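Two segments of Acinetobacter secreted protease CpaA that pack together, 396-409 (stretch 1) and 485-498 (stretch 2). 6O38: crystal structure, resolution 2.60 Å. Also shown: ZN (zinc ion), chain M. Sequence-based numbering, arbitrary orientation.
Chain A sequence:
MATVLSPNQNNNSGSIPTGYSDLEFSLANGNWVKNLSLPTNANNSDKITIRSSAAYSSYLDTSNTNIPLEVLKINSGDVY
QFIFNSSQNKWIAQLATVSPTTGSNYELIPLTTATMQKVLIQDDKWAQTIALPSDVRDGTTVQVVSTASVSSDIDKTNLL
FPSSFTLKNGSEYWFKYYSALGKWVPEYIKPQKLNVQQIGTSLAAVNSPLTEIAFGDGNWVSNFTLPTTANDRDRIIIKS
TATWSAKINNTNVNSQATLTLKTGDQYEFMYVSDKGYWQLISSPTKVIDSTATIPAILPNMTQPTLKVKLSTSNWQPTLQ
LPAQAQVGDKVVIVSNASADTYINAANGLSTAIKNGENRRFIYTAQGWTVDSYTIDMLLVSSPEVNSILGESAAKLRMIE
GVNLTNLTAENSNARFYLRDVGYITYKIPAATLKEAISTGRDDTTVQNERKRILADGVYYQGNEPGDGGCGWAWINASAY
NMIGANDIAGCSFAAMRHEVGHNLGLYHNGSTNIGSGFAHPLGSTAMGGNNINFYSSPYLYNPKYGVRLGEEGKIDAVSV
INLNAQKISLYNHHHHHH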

ATOM      1  N   LEU A 396      -4.608  10.297 -19.689  1.00 64.34           N
ATOM      2  CA  LEU A 396      -4.220  10.235 -18.283  1.00 63.33           C
ATOM      3  C   LEU A 396      -4.609   8.904 -17.653  1.00 62.71           C
ATOM      4  O   LEU A 396      -3.869   8.362 -16.823  1.00 61.32           O
ATOM      5  CB  LEU A 396      -4.860  11.392 -17.516  1.00 64.58           C
ATOM      6  CG  LEU A 396      -4.362  11.626 -16.090  1.00 63.77           C
ATOM      7  CD1 LEU A 396      -2.854  11.466 -16.020  1.00 62.01           C
ATOM      8  CD2 LEU A 396      -4.792  12.995 -15.587  1.00 65.22           C
ATOM      9  N   ARG A 397      -5.774   8.368 -18.026  1.00 62.02           N
ATOM     10  CA  ARG A 397      -6.253   7.133 -17.413  1.00 61.66           C
ATOM     11  C   ARG A 397      -5.327   5.963 -17.722  1.00 60.14           C
ATOM     12  O   ARG A 397      -5.040   5.140 -16.845  1.00 59.17           O
ATOM     13  CB  ARG A 397      -7.672   6.833 -17.892  1.00 63.37           C
ATOM     14  CG  ARG A 397      -8.452   5.884 -16.999  1.00 63.52           C
ATOM     15  CD  ARG A 397      -9.836   5.633 -17.571  1.00 65.36           C
ATOM     16  NE  ARG A 397     -10.738   5.023 -16.600  1.00 65.87           N
ATOM     17  CZ  ARG A 397     -10.960   3.717 -16.503  1.00 65.55           C
ATOM     18  NH1 ARG A 397     -10.337   2.875 -17.316  1.00 64.74           N
ATOM     19  NH2 ARG A 397     -11.802   3.254 -15.591  1.00 66.14           N
HETATM   20  N   MSE A 398      -4.848   5.875 -18.959  1.00 57.65           N
HETATM   21  CA  MSE A 398      -3.997   4.764 -19.369  1.00 56.49           C
HETATM   22  C   MSE A 398      -2.592   4.887 -18.788  1.00 55.31           C
HETATM   23  O   MSE A 398      -1.961   3.882 -18.463  1.00 54.78           O
HETATM   24  CB  MSE A 398      -3.933   4.681 -20.896  1.00 60.05           C
HETATM   25  CG  MSE A 398      -5.297   4.669 -21.564  1.00 61.88           C
HETATM   26 SE   MSE A 398      -5.235   4.096 -23.424  0.51 62.63          SE
HETATM   27  CE  MSE A 398      -4.678   2.248 -23.142  1.00 61.42           C
ATOM     28  N   ILE A 399      -2.109   6.125 -18.659  1.00 56.32           N
ATOM     29  CA  ILE A 399      -0.780   6.349 -18.096  1.00 55.28           C
ATOM     30  C   ILE A 399      -0.730   5.887 -16.645  1.00 54.79           C
ATOM     31  O   ILE A 399       0.240   5.250 -16.213  1.00 54.09           O
ATOM     32  CB  ILE A 399      -0.381   7.831 -18.236  1.00 55.37           C
ATOM     33  CG1 ILE A 399      -0.117   8.173 -19.704  1.00 55.83           C
ATOM     34  CG2 ILE A 399       0.843   8.142 -17.390  1.00 54.32           C
ATOM     35  CD1 ILE A 399       0.817   7.204 -20.400  1.00 55.33           C
ATOM     36  N   GLU A 400      -1.774   6.192 -15.871  1.00 56.64           N
ATOM     37  CA  GLU A 400      -1.828   5.718 -14.492  1.00 56.37           C
ATOM     38  C   GLU A 400      -1.880   4.197 -14.429  1.00 56.13           C
ATOM     39  O   GLU A 400      -1.363   3.596 -13.481  1.00 55.45           O
ATOM     40  CB  GLU A 400      -3.033   6.324 -13.771  1.00 57.47           C
ATOM     41  CG  GLU A 400      -2.975   7.838 -13.626  1.00 58.35           C
ATOM     42  CD  GLU A 400      -1.684   8.324 -12.987  1.00 57.82           C
ATOM     43  OE1 GLU A 400      -1.181   7.650 -12.062  1.00 57.37           O
ATOM     44  OE2 GLU A 400      -1.173   9.381 -13.411  1.00 58.20           O
ATOM     45  N   GLY A 401      -2.502   3.561 -15.425  1.00 53.08           N
ATOM     46  CA  GLY A 401      -2.444   2.111 -15.510  1.00 52.84           C
ATOM     47  C   GLY A 401      -1.038   1.603 -15.760  1.00 51.97           C
ATOM     48  O   GLY A 401      -0.639   0.564 -15.229  1.00 51.61           O
ATOM     49  N   VAL A 402      -0.270   2.325 -16.578  1.00 49.17           N
ATOM     50  CA  VAL A 402       1.116   1.942 -16.835  1.00 47.98           C
ATOM     51  C   VAL A 402       1.957   2.108 -15.575  1.00 46.94           C
ATOM     52  O   VAL A 402       2.750   1.229 -15.219  1.00 46.04           O
ATOM     53  CB  VAL A 402       1.689   2.759 -18.008  1.00 48.11           C
ATOM     54  CG1 VAL A 402       3.151   2.405 -18.237  1.00 46.94           C
ATOM     55  CG2 VAL A 402       0.878   2.523 -19.270  1.00 49.26           C
ATOM     56  N   ASN A 403       1.796   3.240 -14.884  1.00 49.05           N
ATOM     57  CA  ASN A 403       2.582   3.496 -13.681  1.00 48.45           C
ATOM     58  C   ASN A 403       2.286   2.471 -12.593  1.00 48.30           C
ATOM     59  O   ASN A 403       3.195   2.040 -11.873  1.00 47.78           O
ATOM     60  CB  ASN A 403       2.315   4.912 -13.172  1.00 48.80           C
ATOM     61  CG  ASN A 403       2.824   5.977 -14.122  1.00 49.08           C
ATOM     62  OD1 ASN A 403       3.828   5.785 -14.807  1.00 48.82           O
ATOM     63  ND2 ASN A 403       2.128   7.107 -14.172  1.00 49.80           N
ATOM     64  N   LEU A 404       1.021   2.071 -12.455  1.00 45.24           N
ATOM     65  CA  LEU A 404       0.673   1.082 -11.440  1.00 44.97           C
ATOM     66  C   LEU A 404       1.243  -0.287 -11.785  1.00 44.16           C
ATOM     67  O   LEU A 404       1.667  -1.032 -10.892  1.00 43.34           O
ATOM     68  CB  LEU A 404      -0.844   1.010 -11.274  1.00 46.13           C
ATOM     69  CG  LEU A 404      -1.349   0.039 -10.205  1.00 45.98           C
ATOM     70  CD1 LEU A 404      -0.913   0.496  -8.824  1.00 45.51           C
ATOM     71  CD2 LEU A 404      -2.859  -0.095 -10.276  1.00 47.30           C
ATOM     72  N   THR A 405       1.261  -0.639 -13.072  1.00 43.50           N
ATOM     73  CA  THR A 405       1.860  -1.904 -13.486  1.00 42.91           C
ATOM     74  C   THR A 405       3.352  -1.930 -13.175  1.00 41.74           C
ATOM     75  O   THR A 405       3.870  -2.916 -12.639  1.00 40.94           O
ATOM     76  CB  THR A 405       1.616  -2.141 -14.976  1.00 43.62           C
ATOM     77  OG1 THR A 405       0.215  -2.037 -15.254  1.00 44.83           O
ATOM     78  CG2 THR A 405       2.105  -3.524 -15.380  1.00 43.32           C
ATOM     79  N   ASN A 406       4.061  -0.848 -13.509  1.00 41.58           N
ATOM     80  CA  ASN A 406       5.493  -0.791 -13.234  1.00 41.03           C
ATOM     81  C   ASN A 406       5.770  -0.796 -11.736  1.00 40.24           C
ATOM     82  O   ASN A 406       6.768  -1.369 -11.285  1.00 39.40           O
ATOM     83  CB  ASN A 406       6.111   0.443 -13.892  1.00 40.78           C
ATOM     84  CG  ASN A 406       6.113   0.356 -15.405  1.00 41.22           C
ATOM     85  OD1 ASN A 406       6.081  -0.735 -15.975  1.00 41.65           O
ATOM     86  ND2 ASN A 406       6.157   1.508 -16.063  1.00 41.20           N
ATOM     87  N   LEU A 407       4.903  -0.155 -10.948  1.00 41.44           N
ATOM     88  CA  LEU A 407       5.061  -0.195  -9.499  1.00 40.73           C
ATOM     89  C   LEU A 407       4.831  -1.603  -8.960  1.00 40.49           C
ATOM     90  O   LEU A 407       5.573  -2.069  -8.086  1.00 39.69           O
ATOM     91  CB  LEU A 407       4.105   0.796  -8.836  1.00 41.41           C
ATOM     92  CG  LEU A 407       4.062   0.757  -7.307  1.00 40.98           C
ATOM     93  CD1 LEU A 407       5.386   1.224  -6.722  1.00 39.84           C
ATOM     94  CD2 LEU A 407       2.911   1.593  -6.773  1.00 41.97           C
ATOM     95  N   THR A 408       3.808  -2.293  -9.470  1.00 40.54           N
ATOM     96  CA  THR A 408       3.554  -3.667  -9.048  1.00 40.35           C
ATOM     97  C   THR A 408       4.701  -4.586  -9.447  1.00 39.92           C
ATOM     98  O   THR A 408       5.130  -5.436  -8.657  1.00 39.36           O
ATOM     99  CB  THR A 408       2.237  -4.162  -9.646  1.00 41.19           C
ATOM    100  OG1 THR A 408       1.168  -3.302  -9.233  1.00 41.75           O
ATOM    101  CG2 THR A 408       1.941  -5.584  -9.190  1.00 41.13           C
ATOM    102  N   ALA A 409       5.209  -4.433 -10.672  1.00 39.68           N
ATOM    103  CA  ALA A 409       6.317  -5.266 -11.127  1.00 39.47           C
ATOM    104  C   ALA A 409       7.572  -5.022 -10.297  1.00 38.50           C
ATOM    105  O   ALA A 409       8.273  -5.970  -9.926  1.00 38.00           O
ATOM    106  CB  ALA A 409       6.596  -5.005 -12.607  1.00 40.15           C
ATOM    107  N   ALA A 485      -7.213  -5.372 -23.246  1.00 58.59           N
ATOM    108  CA  ALA A 485      -8.245  -4.347 -23.299  1.00 59.69           C
ATOM    109  C   ALA A 485      -9.047  -4.324 -22.007  1.00 59.79           C
ATOM    110  O   ALA A 485      -9.229  -5.351 -21.349  1.00 59.66           O
ATOM    111  CB  ALA A 485      -9.184  -4.564 -24.492  1.00 61.67           C
ATOM    112  N   ASN A 486      -9.518  -3.129 -21.652  1.00 63.34           N
ATOM    113  CA  ASN A 486     -10.525  -2.948 -20.618  1.00 64.00           C
ATOM    114  C   ASN A 486     -11.422  -1.786 -21.020  1.00 65.50           C
ATOM    115  O   ASN A 486     -11.079  -0.986 -21.895  1.00 65.75           O
ATOM    116  CB  ASN A 486      -9.906  -2.697 -19.232  1.00 62.50           C
ATOM    117  CG  ASN A 486      -9.146  -1.387 -19.153  1.00 61.76           C
ATOM    118  OD1 ASN A 486      -7.923  -1.362 -19.264  1.00 60.80           O
ATOM    119  ND2 ASN A 486      -9.865  -0.291 -18.934  1.00 62.67           N
ATOM    120  N   ASP A 487     -12.580  -1.696 -20.374  1.00 67.14           N
ATOM    121  CA  ASP A 487     -13.519  -0.621 -20.646  1.00 68.77           C
ATOM    122  C   ASP A 487     -13.424   0.440 -19.549  1.00 68.24           C
ATOM    123  O   ASP A 487     -12.544   0.398 -18.683  1.00 66.55           O
ATOM    124  CB  ASP A 487     -14.940  -1.179 -20.797  1.00 71.02           C
ATOM    125  CG  ASP A 487     -15.570  -1.584 -19.471  1.00 71.32           C
ATOM    126  OD1 ASP A 487     -14.868  -1.621 -18.439  1.00 69.62           O
ATOM    127  OD2 ASP A 487     -16.785  -1.872 -19.462  1.00 73.79           O
ATOM    128  N   ILE A 488     -14.341   1.403 -19.581  1.00 67.32           N
ATOM    129  CA  ILE A 488     -14.443   2.402 -18.527  1.00 67.42           C
ATOM    130  C   ILE A 488     -15.717   2.255 -17.706  1.00 69.30           C
ATOM    131  O   ILE A 488     -15.781   2.804 -16.594  1.00 69.13           O
ATOM    132  CB  ILE A 488     -14.340   3.831 -19.099  1.00 68.52           C
ATOM    133  CG1 ILE A 488     -15.514   4.119 -20.036  1.00 71.65           C
ATOM    134  CG2 ILE A 488     -13.018   4.020 -19.825  1.00 66.64           C
ATOM    135  CD1 ILE A 488     -15.561   5.547 -20.529  1.00 73.17           C
ATOM    136  N   ALA A 489     -16.733   1.552 -18.216  1.00 71.12           N
ATOM    137  CA  ALA A 489     -17.976   1.366 -17.472  1.00 73.12           C
ATOM    138  C   ALA A 489     -17.727   0.711 -16.117  1.00 71.44           C
ATOM    139  O   ALA A 489     -18.175   1.215 -15.080  1.00 72.10           O
ATOM    140  CB  ALA A 489     -18.959   0.538 -18.300  1.00 75.27           C
ATOM    141  N   GLY A 490     -17.019  -0.417 -16.106  1.00 71.93           N
ATOM    142  CA  GLY A 490     -16.861  -1.180 -14.882  1.00 70.63           C
ATOM    143  C   GLY A 490     -15.430  -1.368 -14.420  1.00 67.82           C
ATOM    144  O   GLY A 490     -15.188  -1.645 -13.242  1.00 66.93           O
ATOM    145  N   CYS A 491     -14.474  -1.219 -15.332  1.00 69.47           N
ATOM    146  CA  CYS A 491     -13.065  -1.428 -15.028  1.00 67.50           C
ATOM    147  C   CYS A 491     -12.379  -0.099 -14.739  1.00 66.72           C
ATOM    148  O   CYS A 491     -12.630   0.902 -15.417  1.00 67.67           O
ATOM    149  CB  CYS A 491     -12.353  -2.132 -16.187  1.00 66.99           C
ATOM    150  SG  CYS A 491     -12.296  -3.949 -16.120  1.00 67.04           S
ATOM    151  N   SER A 492     -11.514  -0.095 -13.728  1.00 65.44           N
ATOM    152  CA  SER A 492     -10.689   1.059 -13.413  1.00 64.70           C
ATOM    153  C   SER A 492      -9.304   0.878 -14.032  1.00 63.19           C
ATOM    154  O   SER A 492      -9.021  -0.111 -14.712  1.00 62.84           O
ATOM    155  CB  SER A 492     -10.599   1.265 -11.899  1.00 64.32           C
ATOM    156  OG  SER A 492      -9.678   0.360 -11.312  1.00 62.84           O
ATOM    157  N   PHE A 493      -8.423   1.852 -13.788  1.00 61.05           N
ATOM    158  CA  PHE A 493      -7.078   1.786 -14.349  1.00 59.58           C
ATOM    159  C   PHE A 493      -6.219   0.705 -13.706  1.00 58.41           C
ATOM    160  O   PHE A 493      -5.120   0.437 -14.205  1.00 57.72           O
ATOM    161  CB  PHE A 493      -6.382   3.145 -14.230  1.00 59.23           C
ATOM    162  CG  PHE A 493      -6.180   3.608 -12.814  1.00 58.89           C
ATOM    163  CD1 PHE A 493      -7.151   4.359 -12.172  1.00 59.93           C
ATOM    164  CD2 PHE A 493      -5.015   3.301 -12.129  1.00 57.76           C
ATOM    165  CE1 PHE A 493      -6.966   4.790 -10.873  1.00 59.73           C
ATOM    166  CE2 PHE A 493      -4.826   3.727 -10.828  1.00 57.63           C
ATOM    167  CZ  PHE A 493      -5.801   4.475 -10.201  1.00 58.51           C
ATOM    168  N   ALA A 494      -6.683   0.083 -12.621  1.00 56.44           N
ATOM    169  CA  ALA A 494      -5.971  -1.042 -12.032  1.00 55.50           C
ATOM    170  C   ALA A 494      -6.140  -2.328 -12.830  1.00 55.77           C
ATOM    171  O   ALA A 494      -5.507  -3.335 -12.495  1.00 55.18           O
ATOM    172  CB  ALA A 494      -6.437  -1.266 -10.591  1.00 55.52           C
ATOM    173  N   ALA A 495      -6.975  -2.317 -13.870  1.00 55.31           N
ATOM    174  CA  ALA A 495      -7.204  -3.503 -14.684  1.00 55.82           C
ATOM    175  C   ALA A 495      -6.050  -3.805 -15.629  1.00 55.32           C
ATOM    176  O   ALA A 495      -5.911  -4.954 -16.064  1.00 55.66           O
ATOM    177  CB  ALA A 495      -8.494  -3.347 -15.490  1.00 57.21           C
HETATM  178  N   MSE A 496      -5.228  -2.812 -15.960  1.00 52.11           N
HETATM  179  CA  MSE A 496      -4.156  -3.006 -16.929  1.00 51.78           C
HETATM  180  C   MSE A 496      -3.117  -4.003 -16.434  1.00 51.03           C
HETATM  181  O   MSE A 496      -2.740  -4.922 -17.159  1.00 51.42           O
HETATM  182  CB  MSE A 496      -3.474  -1.681 -17.264  1.00 54.36           C
HETATM  183  CG  MSE A 496      -2.486  -1.804 -18.411  1.00 54.21           C
HETATM  184 SE   MSE A 496      -1.438  -0.199 -18.738  0.56 53.63          SE
HETATM  185  CE  MSE A 496      -0.571  -0.753 -20.394  1.00 53.98           C
ATOM    186  N   ARG A 497      -2.652  -3.816 -15.195  1.00 49.18           N
ATOM    187  CA  ARG A 497      -1.698  -4.758 -14.621  1.00 48.57           C
ATOM    188  C   ARG A 497      -2.281  -6.159 -14.515  1.00 49.13           C
ATOM    189  O   ARG A 497      -1.520  -7.131 -14.442  1.00 48.90           O
ATOM    190  CB  ARG A 497      -1.234  -4.279 -13.244  1.00 47.69           C
ATOM    191  CG  ARG A 497      -2.299  -4.339 -12.159  1.00 47.84           C
ATOM    192  CD  ARG A 497      -1.699  -4.034 -10.796  1.00 47.03           C
ATOM    193  NE  ARG A 497      -2.696  -4.055  -9.731  1.00 47.30           N
ATOM    194  CZ  ARG A 497      -2.455  -3.683  -8.478  1.00 46.84           C
ATOM    195  NH1 ARG A 497      -1.249  -3.257  -8.133  1.00 46.07           N
ATOM    196  NH2 ARG A 497      -3.421  -3.734  -7.571  1.00 47.27           N
ATOM    197  N   HIS A 498      -3.608  -6.283 -14.515  1.00 51.49           N
ATOM    198  CA  HIS A 498      -4.245  -7.595 -14.512  1.00 52.10           C
ATOM    199  C   HIS A 498      -4.254  -8.205 -15.907  1.00 52.93           C
ATOM    200  O   HIS A 498      -3.909  -9.379 -16.082  1.00 53.22           O
ATOM    201  CB  HIS A 498      -5.668  -7.483 -13.959  1.00 52.79           C
ATOM    202  CG  HIS A 498      -6.409  -8.783 -13.929  1.00 53.61           C
ATOM    203  ND1 HIS A 498      -6.350  -9.648 -12.858  1.00 53.37           N
ATOM    204  CD2 HIS A 498      -7.233  -9.361 -14.834  1.00 54.79           C
ATOM    205  CE1 HIS A 498      -7.104 -10.705 -13.107  1.00 54.29           C
ATOM    206  NE2 HIS A 498      -7.650 -10.555 -14.300  1.00 55.17           N
TER
HETATM  207 ZN    ZN M 601      -8.439 -12.145 -15.650  1.00 55.35          ZN

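Two direct hydrogen bonds cross this contact, and an arginine donates each. Near the N-terminal end of stretch 1, which is helical throughout, Arg397 extends a nearly straight side chain (chi1 to chi3 all t) so that NH2 reaches the backbone O of Cys491 at 2.5 Å. The N-H...O angle of 164° supports a hydrogen bond, although the length is very short. The carbonyl lies near the guanidinium plane, where the N-H groups point, while the two faces are covered by Phe493 N and Ile488 CG2. Proximity alone does not make a bond: Arg397 NH1 lies 3.6 Å from Asp487 O, but that carbonyl instead accepts from Asn486 ND2 at 2.8 Å and 152°. Arg397 NE, and NH2 a second time, are satisfied elsewhere in the structure.

The second bond runs the other way, from stretch 2 to the helix. Arg497 NH1 donates to Thr408 OG1 at 2.7 Å with an angle of 150°, the hydroxyl again sitting at the guanidinium edge, while Leu404 CG covers one face. Thr408 OG1 in turn donates to Leu404 O at 2.9 Å, so the hydroxyl both accepts and donates. Thr405 OG1 likewise donates within its helix, to Gly401 O at 2.7 Å; its 3.4 Å approach to Arg497 N has too poor an angle to count.

Between these polar ends the packing is close. Gly401 CA lies 3.4 Å from Phe493 O in a CA-H...O contact (123° at H), and an ideal CB on this glycine would fall 3.2 Å from the same oxygen, a tight fit. Selenomethionine Met496, all t, inserts among Met398, Gly401, Val402 and Thr405, with SE 3.6 Å from Val402 CG2. Glu400 CB covers one face of the Phe493 ring, and Leu404 CD2 meets Ala494 CB at 3.8 Å. His498 points away, its NE2 binding ZN at 2.2 Å.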